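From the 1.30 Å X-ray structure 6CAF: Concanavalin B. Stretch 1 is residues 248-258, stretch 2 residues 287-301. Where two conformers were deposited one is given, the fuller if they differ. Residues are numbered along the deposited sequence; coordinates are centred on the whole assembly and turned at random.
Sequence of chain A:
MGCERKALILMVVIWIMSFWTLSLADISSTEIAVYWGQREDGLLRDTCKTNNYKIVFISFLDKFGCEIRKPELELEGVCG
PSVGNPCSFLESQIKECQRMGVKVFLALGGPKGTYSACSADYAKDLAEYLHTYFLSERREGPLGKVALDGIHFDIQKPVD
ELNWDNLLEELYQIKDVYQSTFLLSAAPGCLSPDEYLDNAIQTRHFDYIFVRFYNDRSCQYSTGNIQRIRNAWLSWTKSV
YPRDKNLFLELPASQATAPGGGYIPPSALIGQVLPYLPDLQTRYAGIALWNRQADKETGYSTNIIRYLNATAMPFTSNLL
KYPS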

# COMPACT_ATOMS: atom_id res chain seq x y z
N PHE A 248 7.12 1.77 6.73
CA PHE A 248 5.99 2.59 7.05
C PHE A 248 5.09 1.86 8.03
O PHE A 248 5.02 0.62 7.99
N LEU A 249 4.38 2.62 8.87
CA LEU A 249 3.30 2.05 9.66
C LEU A 249 2.00 2.19 8.91
O LEU A 249 1.56 3.32 8.63
N GLU A 250 1.34 1.07 8.59
CA GLU A 250 -0.01 1.11 8.05
C GLU A 250 -0.98 1.00 9.22
O GLU A 250 -0.88 0.08 10.04
N LEU A 251 -1.88 1.97 9.28
CA LEU A 251 -2.76 2.15 10.42
C LEU A 251 -4.18 2.41 9.93
O LEU A 251 -4.39 2.92 8.82
N PRO A 252 -5.16 2.09 10.77
CA PRO A 252 -6.53 2.43 10.43
C PRO A 252 -6.79 3.90 10.70
O PRO A 252 -6.32 4.44 11.70
N ALA A 253 -7.56 4.54 9.82
CA ALA A 253 -7.79 5.98 9.99
C ALA A 253 -8.98 6.30 10.87
O ALA A 253 -9.23 7.47 11.12
N SER A 254 -9.70 5.29 11.34
CA SER A 254 -10.77 5.49 12.29
C SER A 254 -10.88 4.26 13.17
O SER A 254 -10.39 3.20 12.79
N GLN A 255 -11.51 4.38 14.32
CA GLN A 255 -11.79 3.19 15.11
C GLN A 255 -12.63 2.16 14.35
O GLN A 255 -12.42 0.95 14.52
N ALA A 256 -13.54 2.60 13.49
CA ALA A 256 -14.42 1.67 12.75
C ALA A 256 -13.72 0.80 11.71
O ALA A 256 -14.22 -0.27 11.35
N THR A 257 -12.56 1.21 11.22
CA THR A 257 -11.78 0.44 10.23
C THR A 257 -10.76 -0.44 10.92
O THR A 257 -9.84 -0.98 10.27
N ALA A 258 -10.88 -0.54 12.22
CA ALA A 258 -10.01 -1.39 13.03
C ALA A 258 -10.82 -2.18 14.03
O ALA A 258 -10.65 -2.02 15.23
N ILE A 287 3.64 6.82 7.08
CA ILE A 287 2.50 6.03 7.45
C ILE A 287 1.61 5.80 6.24
O ILE A 287 1.65 6.58 5.27
N ALA A 288 0.83 4.73 6.30
CA ALA A 288 -0.25 4.51 5.35
C ALA A 288 -1.55 4.42 6.11
O ALA A 288 -1.59 3.88 7.21
N LEU A 289 -2.61 4.93 5.50
CA LEU A 289 -3.92 4.93 6.13
C LEU A 289 -4.92 4.08 5.35
O LEU A 289 -5.18 4.30 4.15
N TRP A 290 -5.48 3.10 6.09
CA TRP A 290 -6.62 2.33 5.64
C TRP A 290 -7.85 3.02 6.25
O TRP A 290 -8.02 2.96 7.47
N ASN A 291 -8.70 3.71 5.47
CA ASN A 291 -8.63 4.00 4.05
C ASN A 291 -9.08 5.46 3.84
O ASN A 291 -9.28 6.22 4.81
N ARG A 292 -9.23 5.87 2.59
CA ARG A 292 -9.55 7.24 2.30
C ARG A 292 -10.88 7.64 2.96
O ARG A 292 -10.98 8.73 3.53
N GLN A 293 -11.90 6.79 2.86
CA GLN A 293 -13.19 7.07 3.48
C GLN A 293 -13.02 7.40 4.96
O GLN A 293 -13.57 8.39 5.47
N ALA A 294 -12.30 6.54 5.67
CA ALA A 294 -12.13 6.74 7.09
C ALA A 294 -11.34 8.01 7.40
O ALA A 294 -11.64 8.72 8.37
N ASP A 295 -10.34 8.29 6.56
CA ASP A 295 -9.53 9.50 6.75
C ASP A 295 -10.38 10.76 6.56
O ASP A 295 -10.29 11.70 7.34
N LYS A 296 -11.25 10.73 5.55
CA LYS A 296 -12.18 11.84 5.35
C LYS A 296 -13.11 12.04 6.54
O LYS A 296 -13.46 13.16 6.90
N GLU A 297 -13.57 10.94 7.09
CA GLU A 297 -14.52 10.95 8.19
C GLU A 297 -13.91 11.57 9.44
O GLU A 297 -14.60 12.26 10.19
N THR A 298 -12.62 11.32 9.67
CA THR A 298 -12.01 11.67 10.95
C THR A 298 -10.97 12.78 10.92
O THR A 298 -10.61 13.32 11.97
N GLY A 299 -10.46 13.12 9.74
CA GLY A 299 -9.45 14.13 9.63
C GLY A 299 -8.07 13.67 10.05
O GLY A 299 -7.21 14.50 10.35
N TYR A 300 -7.82 12.36 10.01
CA TYR A 300 -6.58 11.80 10.54
C TYR A 300 -5.33 12.43 9.90
O TYR A 300 -4.48 12.99 10.58
N SER A 301 -5.20 12.31 8.58
CA SER A 301 -4.01 12.83 7.96
C SER A 301 -3.91 14.35 8.08
O SER A 301 -2.82 14.88 8.21

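Strands 248-252 and 287-290 run parallel, and their paired residues send side chains alternately to the two faces of the sheet. On one face lie Leu249, Leu251, Ile287 and Leu289. Leu249 (chi1 m, chi2 p) meets Ile287 (p, t) through CB and CG2, 4.3 Å apart, while Leu251 and Leu289 share the m, t rotamer and approach at 4.4 Å between Leu251 CB and Leu289 CD2. The other face carries Glu250, Ala288, Pro252 and Trp290. Glu250 is extended (t, t) and lays its CG 4.0 Å from Ala288 CB; its carboxylate is satisfied elsewhere in the structure.

Beyond the strands, Ala253 is the most deeply covered residue of the contact. Its small CB points toward the second stretch and fits among Leu289 CB (4.2 Å), Ala294 CB (3.9 Å) and Tyr300 CB (4.2 Å), so the helix 292-298 can come close. Asn291, which follows a cis peptide bond, adopts chi1 p, and its OD1 caps that helix by accepting from Ala294 N at 3.1 Å.

Trp290 (chi1 t, chi2 -105°) places its CD1 3.7 Å from Thr257 CB. Thr257, with chi1 at 44° (p), turns OG1 back to donate to Ser254 O (3.2 Å) and leaves CG2 3.8 Å from Ala294 CB. Ser254, also p, packs its CB 3.6 Å from Thr298 CG2. The p rotamer of Thr298 brings OG1 within 2.8 Å of Ala253 O and 3.1 Å of Ala294 O, two acceptors that compete for one proton.

Two waters extend the contact. One donates to Pro252 O (2.8 Å) and to Tyr300 OH (3.1 Å), tying the end of the t rotamer of Tyr300 to the first strand. The other bonds to Ser254 OG (2.7 Å) and donates to OE1 of the extended Glu297 (2.7 Å), spanning a gap the side chains do not close.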

# COMPACT_ATOMS: atom_id res chain seq x y z
CB PHE A 248 5.13 2.85 5.82
CG PHE A 248 5.76 3.66 4.74
CD1 PHE A 248 6.71 3.10 3.90
CD2 PHE A 248 5.33 4.97 4.48
CE1 PHE A 248 7.22 3.82 2.85
CE2 PHE A 248 5.87 5.70 3.44
CZ PHE A 248 6.80 5.10 2.61
CB LEU A 249 3.12 2.75 11.00
CG LEU A 249 4.31 2.73 11.94
CD1 LEU A 249 5.19 3.95 11.69
CD2 LEU A 249 3.82 2.77 13.38
CB GLU A 250 -0.28 0.03 7.02
CG GLU A 250 -1.68 0.13 6.48
CD GLU A 250 -1.97 -0.85 5.39
OE1 GLU A 250 -1.12 -0.94 4.47
OE2 GLU A 250 -3.08 -1.44 5.37
CB LEU A 251 -2.30 3.38 11.20
CG LEU A 251 -0.91 3.27 11.84
CD1 LEU A 251 -0.47 4.62 12.38
CD2 LEU A 251 -0.92 2.19 12.89
CB PRO A 252 -7.35 1.56 11.37
CG PRO A 252 -6.48 1.31 12.53
CD PRO A 252 -5.06 1.41 12.07
CB ALA A 253 -7.91 6.67 8.65
CB SER A 254 -12.09 5.70 11.57
OG SER A 254 -12.52 4.49 10.99
CB GLN A 255 -12.48 3.57 16.42
CG GLN A 255 -11.54 4.19 17.42
CD GLN A 255 -12.26 5.01 18.48
OE1 GLN A 255 -11.69 5.91 19.08
NE2 GLN A 255 -13.53 4.70 18.70
CB ALA A 256 -15.58 2.42 12.11
CB THR A 257 -11.03 1.28 9.15
OG1 THR A 257 -10.37 2.42 9.72
CG2 THR A 257 -11.99 1.74 8.07
CB ALA A 258 -9.01 -0.53 13.75
CB ILE A 287 1.68 6.69 8.58
CG1 ILE A 287 1.06 7.99 8.15
CG2 ILE A 287 2.53 6.86 9.84
CD1 ILE A 287 0.13 8.60 9.19
CB ALA A 288 -0.05 3.23 4.55
CB LEU A 289 -4.44 6.35 6.27
CG LEU A 289 -3.60 7.22 7.20
CD1 LEU A 289 -4.04 8.68 7.16
CD2 LEU A 289 -3.63 6.71 8.61
CB TRP A 290 -6.53 0.87 6.14
CG TRP A 290 -7.75 0.11 5.78
CD1 TRP A 290 -8.74 -0.26 6.63
CD2 TRP A 290 -8.17 -0.25 4.47
NE1 TRP A 290 -9.78 -0.85 5.91
CE2 TRP A 290 -9.43 -0.89 4.58
CE3 TRP A 290 -7.57 -0.21 3.21
CZ2 TRP A 290 -10.13 -1.38 3.47
CZ3 TRP A 290 -8.26 -0.71 2.10
CH2 TRP A 290 -9.52 -1.29 2.23
CB ASN A 291 -9.48 3.02 3.26
CG ASN A 291 -10.95 3.10 3.64
OD1 ASN A 291 -11.36 3.83 4.54
ND2 ASN A 291 -11.77 2.36 2.91
CB ARG A 292 -9.57 7.48 0.81
CG ARG A 292 -10.04 8.86 0.39
CD ARG A 292 -9.18 9.99 0.90
NE ARG A 292 -9.67 11.22 0.32
CZ ARG A 292 -9.75 12.42 0.89
NH1 ARG A 292 -9.12 12.64 2.01
NH2 ARG A 292 -10.41 13.40 0.28
CB GLN A 293 -14.13 5.87 3.33
CG GLN A 293 -15.46 6.00 4.06
CD GLN A 293 -16.34 4.78 4.04
OE1 GLN A 293 -16.03 3.75 3.46
NE2 GLN A 293 -17.48 4.91 4.70
CB ALA A 294 -11.49 5.51 7.72
CB ASP A 295 -8.36 9.48 5.79
CG ASP A 295 -7.28 10.46 6.13
OD1 ASP A 295 -7.25 10.95 7.26
OD2 ASP A 295 -6.42 10.72 5.26
CB LYS A 296 -13.10 11.56 4.13
CG LYS A 296 -12.46 11.76 2.80
CD LYS A 296 -13.06 10.87 1.74
CE LYS A 296 -14.56 11.04 1.64
NZ LYS A 296 -14.83 12.42 1.14
CB GLU A 297 -14.98 9.52 8.52
CG GLU A 297 -15.93 9.44 9.72
CD GLU A 297 -16.24 8.02 10.15
OE1 GLU A 297 -16.15 7.12 9.30
OE2 GLU A 297 -16.64 7.82 11.33
CB THR A 298 -11.36 10.47 11.59
OG1 THR A 298 -10.24 10.11 10.80
CG2 THR A 298 -12.32 9.29 11.72
CB TYR A 300 -6.61 10.27 10.37
CG TYR A 300 -5.62 9.53 11.24
CD1 TYR A 300 -4.26 9.56 10.98
CD2 TYR A 300 -6.04 8.84 12.31
CE1 TYR A 300 -3.37 8.88 11.81
CE2 TYR A 300 -5.16 8.15 13.13
CZ TYR A 300 -3.83 8.18 12.88
OH TYR A 300 -2.97 7.47 13.70
CB SER A 301 -3.88 12.39 6.50
OG SER A 301 -4.98 12.82 5.71
O HOH W 1 -4.38 4.67 13.64
O HOH W 2 -14.65 4.91 9.42